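Local atomic coordinates of endoglucanase (Thermotoga maritima, PDB entry 1VHO), a protein that probably acts as a metal-dependent aminopeptidase of the peptidase M42 family, although it was named an endoglucanase. Residues I31-E41 with S49-K57; H239-V247 with M314-L323. All coordinates share one frame; numbering follows the deposited sequence. Where two conformers were deposited one is given.

Contact 1 of 2, residues I31-E41 with S49-K57; sequences IKSVIEPFVDE and SLIGYKKGK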
loop_
_atom_site.group_PDB
_atom_site.type_symbol
_atom_site.label_atom_id
_atom_site.label_comp_id
_atom_site.label_asym_id
_atom_site.label_seq_id
_atom_site.Cartn_x
_atom_site.Cartn_y
_atom_site.Cartn_z
ATOM N N ILE A 31 7.830 4.283 8.632
ATOM C CA ILE A 31 8.652 3.315 7.868
ATOM C C ILE A 31 10.125 3.696 7.973
ATOM O O ILE A 31 10.950 2.808 8.171
ATOM C CB ILE A 31 8.227 3.274 6.390
ATOM C CG1 ILE A 31 6.760 2.800 6.308
ATOM C CG2 ILE A 31 9.152 2.420 5.535
ATOM C CD1 ILE A 31 6.162 3.036 4.922
ATOM N N LYS A 32 10.430 4.989 7.888
ATOM C CA LYS A 32 11.827 5.424 8.031
ATOM C C LYS A 32 12.418 4.936 9.331
ATOM O O LYS A 32 13.538 4.380 9.397
ATOM C CB LYS A 32 11.941 6.941 7.882
ATOM C CG LYS A 32 13.344 7.479 8.071
ATOM C CD LYS A 32 13.397 8.991 7.846
ATOM C CE LYS A 32 14.843 9.488 7.999
ATOM N NZ LYS A 32 15.420 9.062 9.317
ATOM N N SER A 33 11.673 5.040 10.436
ATOM C CA SER A 33 12.183 4.576 11.718
ATOM C C SER A 33 12.332 3.078 11.843
ATOM O O SER A 33 13.282 2.617 12.559
ATOM C CB SER A 33 11.274 5.163 12.810
ATOM O OG SER A 33 11.777 4.950 14.090
ATOM N N VAL A 34 11.425 2.279 11.245
ATOM C CA VAL A 34 11.585 0.839 11.419
ATOM C C VAL A 34 12.686 0.330 10.468
ATOM O O VAL A 34 13.251 -0.734 10.801
ATOM C CB VAL A 34 10.254 0.114 11.114
ATOM C CG1 VAL A 34 10.380 -1.392 11.199
ATOM C CG2 VAL A 34 9.172 0.600 12.089
ATOM N N ILE A 35 12.938 0.961 9.348
ATOM C CA ILE A 35 13.981 0.438 8.449
ATOM C C ILE A 35 15.367 0.936 8.764
ATOM O O ILE A 35 16.376 0.382 8.280
ATOM C CB ILE A 35 13.687 0.679 6.955
ATOM C CG1 ILE A 35 13.817 2.162 6.586
ATOM C CG2 ILE A 35 12.324 0.089 6.647
ATOM C CD1 ILE A 35 13.789 2.409 5.076
ATOM N N GLU A 36 15.486 1.986 9.561
ATOM C CA GLU A 36 16.779 2.547 9.938
ATOM C C GLU A 36 17.865 1.583 10.344
ATOM O O GLU A 36 19.021 1.693 9.926
ATOM C CB GLU A 36 16.574 3.501 11.175
ATOM C CG GLU A 36 16.380 4.895 10.744
ATOM C CD GLU A 36 16.605 5.935 11.856
ATOM O OE1 GLU A 36 16.462 5.600 13.050
ATOM O OE2 GLU A 36 16.892 7.063 11.382
ATOM N N PRO A 37 17.600 0.624 11.205
ATOM C CA PRO A 37 18.619 -0.326 11.635
ATOM C C PRO A 37 19.062 -1.299 10.537
ATOM O O PRO A 37 20.000 -2.086 10.740
ATOM C CB PRO A 37 17.929 -1.133 12.711
ATOM C CG PRO A 37 16.756 -0.284 13.153
ATOM C CD PRO A 37 16.323 0.409 11.917
ATOM N N PHE A 38 18.403 -1.285 9.389
ATOM C CA PHE A 38 18.661 -2.249 8.324
ATOM C C PHE A 38 19.117 -1.661 7.022
ATOM O O PHE A 38 19.194 -2.367 5.977
ATOM C CB PHE A 38 17.332 -3.034 8.127
ATOM C CG PHE A 38 16.807 -3.628 9.412
ATOM C CD1 PHE A 38 17.538 -4.556 10.119
ATOM C CD2 PHE A 38 15.559 -3.265 9.895
ATOM C CE1 PHE A 38 17.063 -5.137 11.285
ATOM C CE2 PHE A 38 15.064 -3.817 11.070
ATOM C CZ PHE A 38 15.831 -4.738 11.788
ATOM N N VAL A 39 19.321 -0.352 6.947
ATOM C CA VAL A 39 19.789 0.269 5.730
ATOM C C VAL A 39 21.094 1.059 5.955
ATOM O O VAL A 39 21.383 1.489 7.069
ATOM C CB VAL A 39 18.784 1.246 5.086
ATOM C CG1 VAL A 39 17.495 0.534 4.697
ATOM C CG2 VAL A 39 18.438 2.449 5.971
ATOM N N ASP A 40 21.840 1.237 4.862
ATOM C CA ASP A 40 23.056 2.070 4.959
ATOM C C ASP A 40 22.589 3.522 4.991
ATOM O O ASP A 40 23.217 4.357 5.642
ATOM C CB ASP A 40 23.971 1.821 3.751
ATOM C CG ASP A 40 24.606 0.455 3.979
ATOM O OD1 ASP A 40 24.266 -0.515 3.312
ATOM O OD2 ASP A 40 25.432 0.380 4.915
ATOM N N GLU A 41 21.530 3.824 4.240
ATOM C CA GLU A 41 20.971 5.165 4.239
ATOM C C GLU A 41 19.524 5.172 3.755
ATOM O O GLU A 41 19.049 4.194 3.166
ATOM C CB GLU A 41 21.756 6.162 3.396
ATOM C CG GLU A 41 22.123 5.729 2.010
ATOM C CD GLU A 41 23.016 6.723 1.270
ATOM O OE1 GLU A 41 24.255 6.601 1.353
ATOM O OE2 GLU A 41 22.472 7.608 0.590
ATOM N N SER A 49 8.553 10.726 -0.886
ATOM C CA SER A 49 8.766 9.268 -1.008
ATOM C C SER A 49 10.016 8.908 -0.233
ATOM O O SER A 49 10.867 9.801 0.032
ATOM C CB SER A 49 8.884 8.807 -2.442
ATOM O OG SER A 49 7.689 8.943 -3.200
ATOM N N LEU A 50 10.158 7.669 0.209
ATOM C CA LEU A 50 11.303 7.246 0.962
ATOM C C LEU A 50 12.039 6.110 0.235
ATOM O O LEU A 50 11.379 5.179 -0.247
ATOM C CB LEU A 50 10.868 6.782 2.367
ATOM C CG LEU A 50 11.954 6.207 3.268
ATOM C CD1 LEU A 50 12.809 7.315 3.886
ATOM C CD2 LEU A 50 11.346 5.368 4.397
ATOM N N ILE A 51 13.342 6.233 0.070
ATOM C CA ILE A 51 14.143 5.179 -0.586
ATOM C C ILE A 51 15.172 4.651 0.390
ATOM O O ILE A 51 16.002 5.432 0.908
ATOM C CB ILE A 51 14.829 5.634 -1.892
ATOM C CG1 ILE A 51 13.802 5.934 -2.972
ATOM C CG2 ILE A 51 15.777 4.497 -2.395
ATOM C CD1 ILE A 51 13.077 7.271 -2.878
ATOM N N GLY A 52 15.084 3.374 0.767
ATOM C CA GLY A 52 16.066 2.795 1.714
ATOM C C GLY A 52 17.213 2.240 0.846
ATOM O O GLY A 52 16.873 1.554 -0.157
ATOM N N TYR A 53 18.452 2.448 1.217
ATOM C CA TYR A 53 19.566 1.919 0.404
ATOM C C TYR A 53 20.427 0.964 1.208
ATOM O O TYR A 53 20.899 1.288 2.308
ATOM C CB TYR A 53 20.409 3.064 -0.160
ATOM C CG TYR A 53 21.712 2.624 -0.792
ATOM C CD1 TYR A 53 21.699 1.746 -1.865
ATOM C CD2 TYR A 53 22.945 3.052 -0.321
ATOM C CE1 TYR A 53 22.860 1.329 -2.474
ATOM C CE2 TYR A 53 24.132 2.646 -0.931
ATOM C CZ TYR A 53 24.070 1.791 -2.007
ATOM O OH TYR A 53 25.213 1.342 -2.637
ATOM N N LYS A 54 20.543 -0.258 0.694
ATOM C CA LYS A 54 21.343 -1.284 1.389
ATOM C C LYS A 54 22.422 -1.775 0.414
ATOM O O LYS A 54 22.141 -2.366 -0.642
ATOM C CB LYS A 54 20.465 -2.404 1.905
ATOM C CG LYS A 54 21.166 -3.578 2.548
ATOM C CD LYS A 54 21.964 -3.200 3.779
ATOM C CE LYS A 54 22.887 -4.362 4.184
ATOM N NZ LYS A 54 22.117 -5.602 4.398
ATOM N N LYS A 55 23.660 -1.387 0.724
ATOM C CA LYS A 55 24.784 -1.748 -0.145
ATOM C C LYS A 55 25.084 -3.230 -0.091
ATOM O O LYS A 55 24.981 -3.866 0.958
ATOM C CB LYS A 55 26.039 -0.949 0.282
ATOM C CG LYS A 55 27.313 -1.379 -0.422
ATOM C CD LYS A 55 28.508 -0.512 -0.079
ATOM C CE LYS A 55 28.985 0.300 -1.278
ATOM N NZ LYS A 55 30.284 0.988 -0.963
ATOM N N GLY A 56 25.383 -3.785 -1.250
ATOM C CA GLY A 56 25.743 -5.212 -1.344
ATOM C C GLY A 56 27.219 -5.240 -1.804
ATOM O O GLY A 56 28.008 -4.411 -1.328
ATOM N N LYS A 57 27.560 -6.115 -2.735
ATOM C CA LYS A 57 28.965 -6.175 -3.198
ATOM C C LYS A 57 29.157 -5.391 -4.478
ATOM O O LYS A 57 30.233 -5.439 -5.096
ATOM C CB LYS A 57 29.400 -7.611 -3.387
ATOM C CG LYS A 57 29.435 -8.468 -2.117
ATOM C CD LYS A 57 29.871 -9.872 -2.546
ATOM C CE LYS A 57 30.640 -10.597 -1.471
ATOM N NZ LYS A 57 29.898 -11.806 -1.003
HETATM O O HOH W 1 19.520 -4.995 5.599
HETATM O O HOH W 2 25.544 -2.895 3.394
#

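Contact 2 of 2, residues H239-V247 with M314-L323; sequences HIELGKGPV and MVDPRDVEEL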
loop_
_atom_site.group_PDB
_atom_site.type_symbol
_atom_site.label_atom_id
_atom_site.label_comp_id
_atom_site.label_asym_id
_atom_site.label_seq_id
_atom_site.Cartn_x
_atom_site.Cartn_y
_atom_site.Cartn_z
ATOM N N HIS A 239 -8.718 -18.478 -8.554
ATOM C CA HIS A 239 -8.036 -19.570 -7.897
ATOM C C HIS A 239 -7.082 -19.091 -6.796
ATOM O O HIS A 239 -6.544 -19.898 -6.030
ATOM C CB HIS A 239 -7.276 -20.407 -8.941
ATOM C CG HIS A 239 -6.213 -19.629 -9.665
ATOM N ND1 HIS A 239 -6.446 -18.781 -10.710
ATOM C CD2 HIS A 239 -4.889 -19.543 -9.393
ATOM C CE1 HIS A 239 -5.307 -18.187 -11.063
ATOM N NE2 HIS A 239 -4.351 -18.649 -10.298
ATOM N N ILE A 240 -6.894 -17.796 -6.653
ATOM C CA ILE A 240 -5.973 -17.309 -5.609
ATOM C C ILE A 240 -6.543 -17.488 -4.230
ATOM O O ILE A 240 -7.719 -17.190 -3.965
ATOM C CB ILE A 240 -5.623 -15.821 -5.867
ATOM C CG1 ILE A 240 -4.944 -15.658 -7.237
ATOM C CG2 ILE A 240 -4.737 -15.286 -4.742
ATOM C CD1 ILE A 240 -3.659 -16.416 -7.411
ATOM N N GLU A 241 -5.708 -17.923 -3.275
ATOM C CA GLU A 241 -6.118 -18.105 -1.901
ATOM C C GLU A 241 -5.108 -17.445 -0.932
ATOM O O GLU A 241 -3.905 -17.471 -1.218
ATOM C CB GLU A 241 -6.150 -19.590 -1.492
ATOM C CG GLU A 241 -7.070 -20.485 -2.314
ATOM C CD GLU A 241 -7.073 -21.904 -1.775
ATOM O OE1 GLU A 241 -7.246 -22.117 -0.556
ATOM O OE2 GLU A 241 -6.849 -22.851 -2.560
ATOM N N LEU A 242 -5.637 -16.905 0.161
ATOM C CA LEU A 242 -4.722 -16.342 1.171
ATOM C C LEU A 242 -3.913 -17.521 1.744
ATOM O O LEU A 242 -4.517 -18.578 1.987
ATOM C CB LEU A 242 -5.532 -15.793 2.357
ATOM C CG LEU A 242 -6.493 -14.633 2.040
ATOM C CD1 LEU A 242 -6.875 -13.862 3.317
ATOM C CD2 LEU A 242 -5.851 -13.667 1.068
ATOM N N GLY A 243 -2.634 -17.337 2.031
ATOM C CA GLY A 243 -1.857 -18.415 2.603
ATOM C C GLY A 243 -1.198 -19.350 1.608
ATOM O O GLY A 243 -0.355 -20.164 2.076
ATOM N N LYS A 244 -1.495 -19.271 0.309
ATOM C CA LYS A 244 -0.828 -20.159 -0.645
ATOM C C LYS A 244 0.371 -19.484 -1.295
ATOM O O LYS A 244 0.919 -19.998 -2.292
ATOM C CB LYS A 244 -1.749 -20.708 -1.737
ATOM C CG LYS A 244 -2.869 -21.588 -1.260
ATOM C CD LYS A 244 -2.476 -22.948 -0.784
ATOM C CE LYS A 244 -3.705 -23.874 -0.719
ATOM N NZ LYS A 244 -4.561 -23.703 -1.936
ATOM N N GLY A 245 0.787 -18.307 -0.780
ATOM C CA GLY A 245 1.975 -17.635 -1.299
ATOM C C GLY A 245 1.769 -16.420 -2.169
ATOM O O GLY A 245 0.664 -16.099 -2.667
ATOM N N PRO A 246 2.859 -15.682 -2.418
ATOM C CA PRO A 246 2.864 -14.515 -3.254
ATOM C C PRO A 246 2.532 -14.934 -4.697
ATOM O O PRO A 246 2.729 -16.104 -5.085
ATOM C CB PRO A 246 4.231 -13.900 -3.136
ATOM C CG PRO A 246 5.110 -14.994 -2.630
ATOM C CD PRO A 246 4.230 -15.956 -1.875
ATOM N N VAL A 247 1.934 -13.990 -5.387
ATOM C CA VAL A 247 1.420 -14.239 -6.730
ATOM C C VAL A 247 2.262 -13.601 -7.814
ATOM O O VAL A 247 2.428 -12.377 -7.939
ATOM C CB VAL A 247 -0.019 -13.682 -6.849
ATOM C CG1 VAL A 247 -0.627 -14.115 -8.196
ATOM C CG2 VAL A 247 -0.896 -14.143 -5.689
HETATM N N MSE A 314 -8.290 -8.133 4.034
HETATM C CA MSE A 314 -7.688 -9.200 4.838
HETATM C C MSE A 314 -6.488 -9.806 4.133
HETATM O O MSE A 314 -6.548 -10.047 2.918
HETATM C CB MSE A 314 -8.767 -10.318 5.001
HETATM C CG MSE A 314 -8.179 -11.520 5.782
HETATM SE SE MSE A 314 -9.497 -12.938 5.833
HETATM C CE MSE A 314 -10.725 -12.208 7.101
ATOM N N VAL A 315 -5.372 -9.924 4.834
ATOM C CA VAL A 315 -4.175 -10.535 4.237
ATOM C C VAL A 315 -3.665 -11.612 5.228
ATOM O O VAL A 315 -3.991 -11.581 6.435
ATOM C CB VAL A 315 -3.024 -9.555 4.002
ATOM C CG1 VAL A 315 -3.434 -8.494 2.954
ATOM C CG2 VAL A 315 -2.607 -8.875 5.307
ATOM N N ASP A 316 -2.862 -12.524 4.682
ATOM C CA ASP A 316 -2.230 -13.545 5.521
ATOM C C ASP A 316 -0.799 -13.124 5.759
ATOM O O ASP A 316 0.004 -13.052 4.811
ATOM C CB ASP A 316 -2.245 -14.889 4.715
ATOM C CG ASP A 316 -1.852 -16.052 5.610
ATOM O OD1 ASP A 316 -0.884 -15.884 6.385
ATOM O OD2 ASP A 316 -2.543 -17.096 5.597
ATOM N N PRO A 317 -0.350 -12.853 6.985
ATOM C CA PRO A 317 1.005 -12.451 7.273
ATOM C C PRO A 317 2.051 -13.424 6.788
ATOM O O PRO A 317 3.184 -12.997 6.510
ATOM C CB PRO A 317 1.062 -12.236 8.784
ATOM C CG PRO A 317 -0.344 -12.240 9.245
ATOM C CD PRO A 317 -1.204 -12.934 8.211
ATOM N N ARG A 318 1.693 -14.726 6.626
ATOM C CA ARG A 318 2.698 -15.654 6.096
ATOM C C ARG A 318 3.010 -15.365 4.639
ATOM O O ARG A 318 4.154 -15.629 4.207
ATOM C CB ARG A 318 2.241 -17.112 6.232
ATOM C CG ARG A 318 1.984 -17.569 7.665
ATOM C CD ARG A 318 1.314 -18.950 7.611
ATOM N NE ARG A 318 -0.036 -18.796 7.027
ATOM C CZ ARG A 318 -0.826 -19.806 6.728
ATOM N NH1 ARG A 318 -0.401 -21.064 6.955
ATOM N NH2 ARG A 318 -2.009 -19.616 6.216
ATOM N N ASP A 319 2.036 -14.917 3.817
ATOM C CA ASP A 319 2.331 -14.594 2.436
ATOM C C ASP A 319 3.297 -13.407 2.393
ATOM O O ASP A 319 4.165 -13.266 1.510
ATOM C CB ASP A 319 1.044 -14.181 1.656
ATOM C CG ASP A 319 0.125 -15.368 1.413
ATOM O OD1 ASP A 319 0.599 -16.551 1.337
ATOM O OD2 ASP A 319 -1.090 -15.122 1.306
ATOM N N VAL A 320 3.050 -12.453 3.330
ATOM C CA VAL A 320 3.914 -11.281 3.420
ATOM C C VAL A 320 5.343 -11.666 3.745
ATOM O O VAL A 320 6.323 -11.179 3.148
ATOM C CB VAL A 320 3.319 -10.273 4.446
ATOM C CG1 VAL A 320 4.328 -9.176 4.793
ATOM C CG2 VAL A 320 2.085 -9.626 3.794
ATOM N N GLU A 321 5.512 -12.506 4.785
ATOM C CA GLU A 321 6.862 -12.923 5.158
ATOM C C GLU A 321 7.537 -13.758 4.085
ATOM O O GLU A 321 8.729 -13.599 3.867
ATOM C CB GLU A 321 6.820 -13.814 6.420
ATOM C CG GLU A 321 6.039 -13.232 7.554
ATOM C CD GLU A 321 6.214 -14.037 8.848
ATOM O OE1 GLU A 321 5.839 -15.227 8.850
ATOM O OE2 GLU A 321 6.726 -13.413 9.782
ATOM N N GLU A 322 6.795 -14.719 3.485
ATOM C CA GLU A 322 7.407 -15.535 2.430
ATOM C C GLU A 322 7.807 -14.698 1.238
ATOM O O GLU A 322 8.854 -14.944 0.647
ATOM C CB GLU A 322 6.514 -16.718 2.006
ATOM C CG GLU A 322 6.448 -17.784 3.119
ATOM C CD GLU A 322 7.773 -18.531 3.259
ATOM O OE1 GLU A 322 8.628 -18.125 4.067
ATOM O OE2 GLU A 322 8.031 -19.501 2.526
ATOM N N LEU A 323 7.021 -13.663 0.871
ATOM C CA LEU A 323 7.459 -12.797 -0.226
ATOM C C LEU A 323 8.755 -12.104 0.157
ATOM O O LEU A 323 9.694 -11.924 -0.649
ATOM C CB LEU A 323 6.341 -11.807 -0.622
ATOM C CG LEU A 323 6.709 -10.851 -1.762
ATOM C CD1 LEU A 323 7.396 -11.611 -2.917
ATOM C CD2 LEU A 323 5.518 -10.085 -2.322
#

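Contact 1 of 2, residues I31-E41 with S49-K57
Ile35 and Leu50 meet tip to tip between helix 25-35 and strand 50-54, with Ile35 CD1 lying 3.9 Å from Leu50 CD2. That same methyl of Leu50 packs against CG2 of Ile31, whose side chain slides past in the opposite direction, and against the backbone of Lys32. The CG of Leu50 stands anti to its backbone N (chi1 176°), which carries both methyls toward the helix. CD1 of Ile35 and CG1 of Val39 both pack against the CA of Gly52; a CB there would press too closely on both methyls.

Beyond the helix the chain rejoins the strand, and Asp40 and Glu41 together face Tyr53 in a classic beta bulge. Asp40 N (2.7 Å) and Glu41 N (3.2 Å) both donate to Tyr53 O, while Tyr53 N returns a bond to Glu41 O. The carboxylate of Asp40 reaches further along the strand: OD1 accepts from Lys55 N (2.8 Å) on its anti side, and a water ties the same oxygen to Lys55 O. Glu41 lays its CG against the edge of the Tyr53 ring, 3.6 Å from CD2, with the carboxylate plane 88° from that of the ring; its OE2 bonds to Tyr216. Lys54 bends back so that its CD passes Phe38 O, and NZ holds His192 and a water shared with that carbonyl.

Strand 50-54 runs between strands 41-44 and 195-201, Tyr53 stacking on Tyr197, while helix 171-187 packs against Ile35 and Val39.

Contact 2 of 2, residues H239-V247 with M314-L323
Gly245 and Asp319 bring the two backbones to 4.8 Å between CA atoms, just after a type II turn from Glu241 to Lys244, beside the first turn of helix 317-333. Gly243 and Gly245 adopt positive phi angles, and their amides converge on one carboxylate. Asp319 CG lies anti to the carbonyl carbon (chi1 -71°), presenting OD2 to Gly243 N (2.8 Å) on its syn side, whereas Gly245 N comes to OD1 at 2.8 Å from above the carboxylate plane, in a more bent bond. The buried carboxylate thus ties down the end of the turn, one oxygen to Gly243 within it and the other to Gly245 just beyond.

Asp316 OD2 lies 3.3 Å from Gly243 CA. Arg318 grips Asp316 side-on, NE to OD1 and NH2 to OD2 (2.6 Å); Arg318 N also donates to OD1. With an alanine at Asp316, the Arg318 guanidinium would probably lose its mate and be free to turn, and Arg318 N would lose its capping acceptor.

Leu242 crosses the selenomethionine Met314 at about a right angle, CD1 to CG 3.6 Å, and Pro246 CB slides past Leu323 CB at 3.9 Å. Asp316 is a helix N-cap, at a strand-to-helix junction that receives the loop leading into strand 247-249.

The two contacts do not touch: their centres are 24 Å apart and their nearest atoms about 12 Å. Contact 1 involves strands near one margin of the eight-stranded mixed sheet, whereas contact 2 lies by the other, where strand 247-249 runs beside strand 274-276. Between these margins lie strands close to the predicted two-metal site. Contact 1 approaches it through Ile51, whose side chain is about 6 Å from that of the predicted zinc ligand Glu205, and through Ser49, which hydrogen-bonds to that glutamate. From contact 2, the side chain of Val315 is about 8 Å from that of Asp172, and that of Leu323 about 9 Å from that of Asp227, both predicted metal ligands.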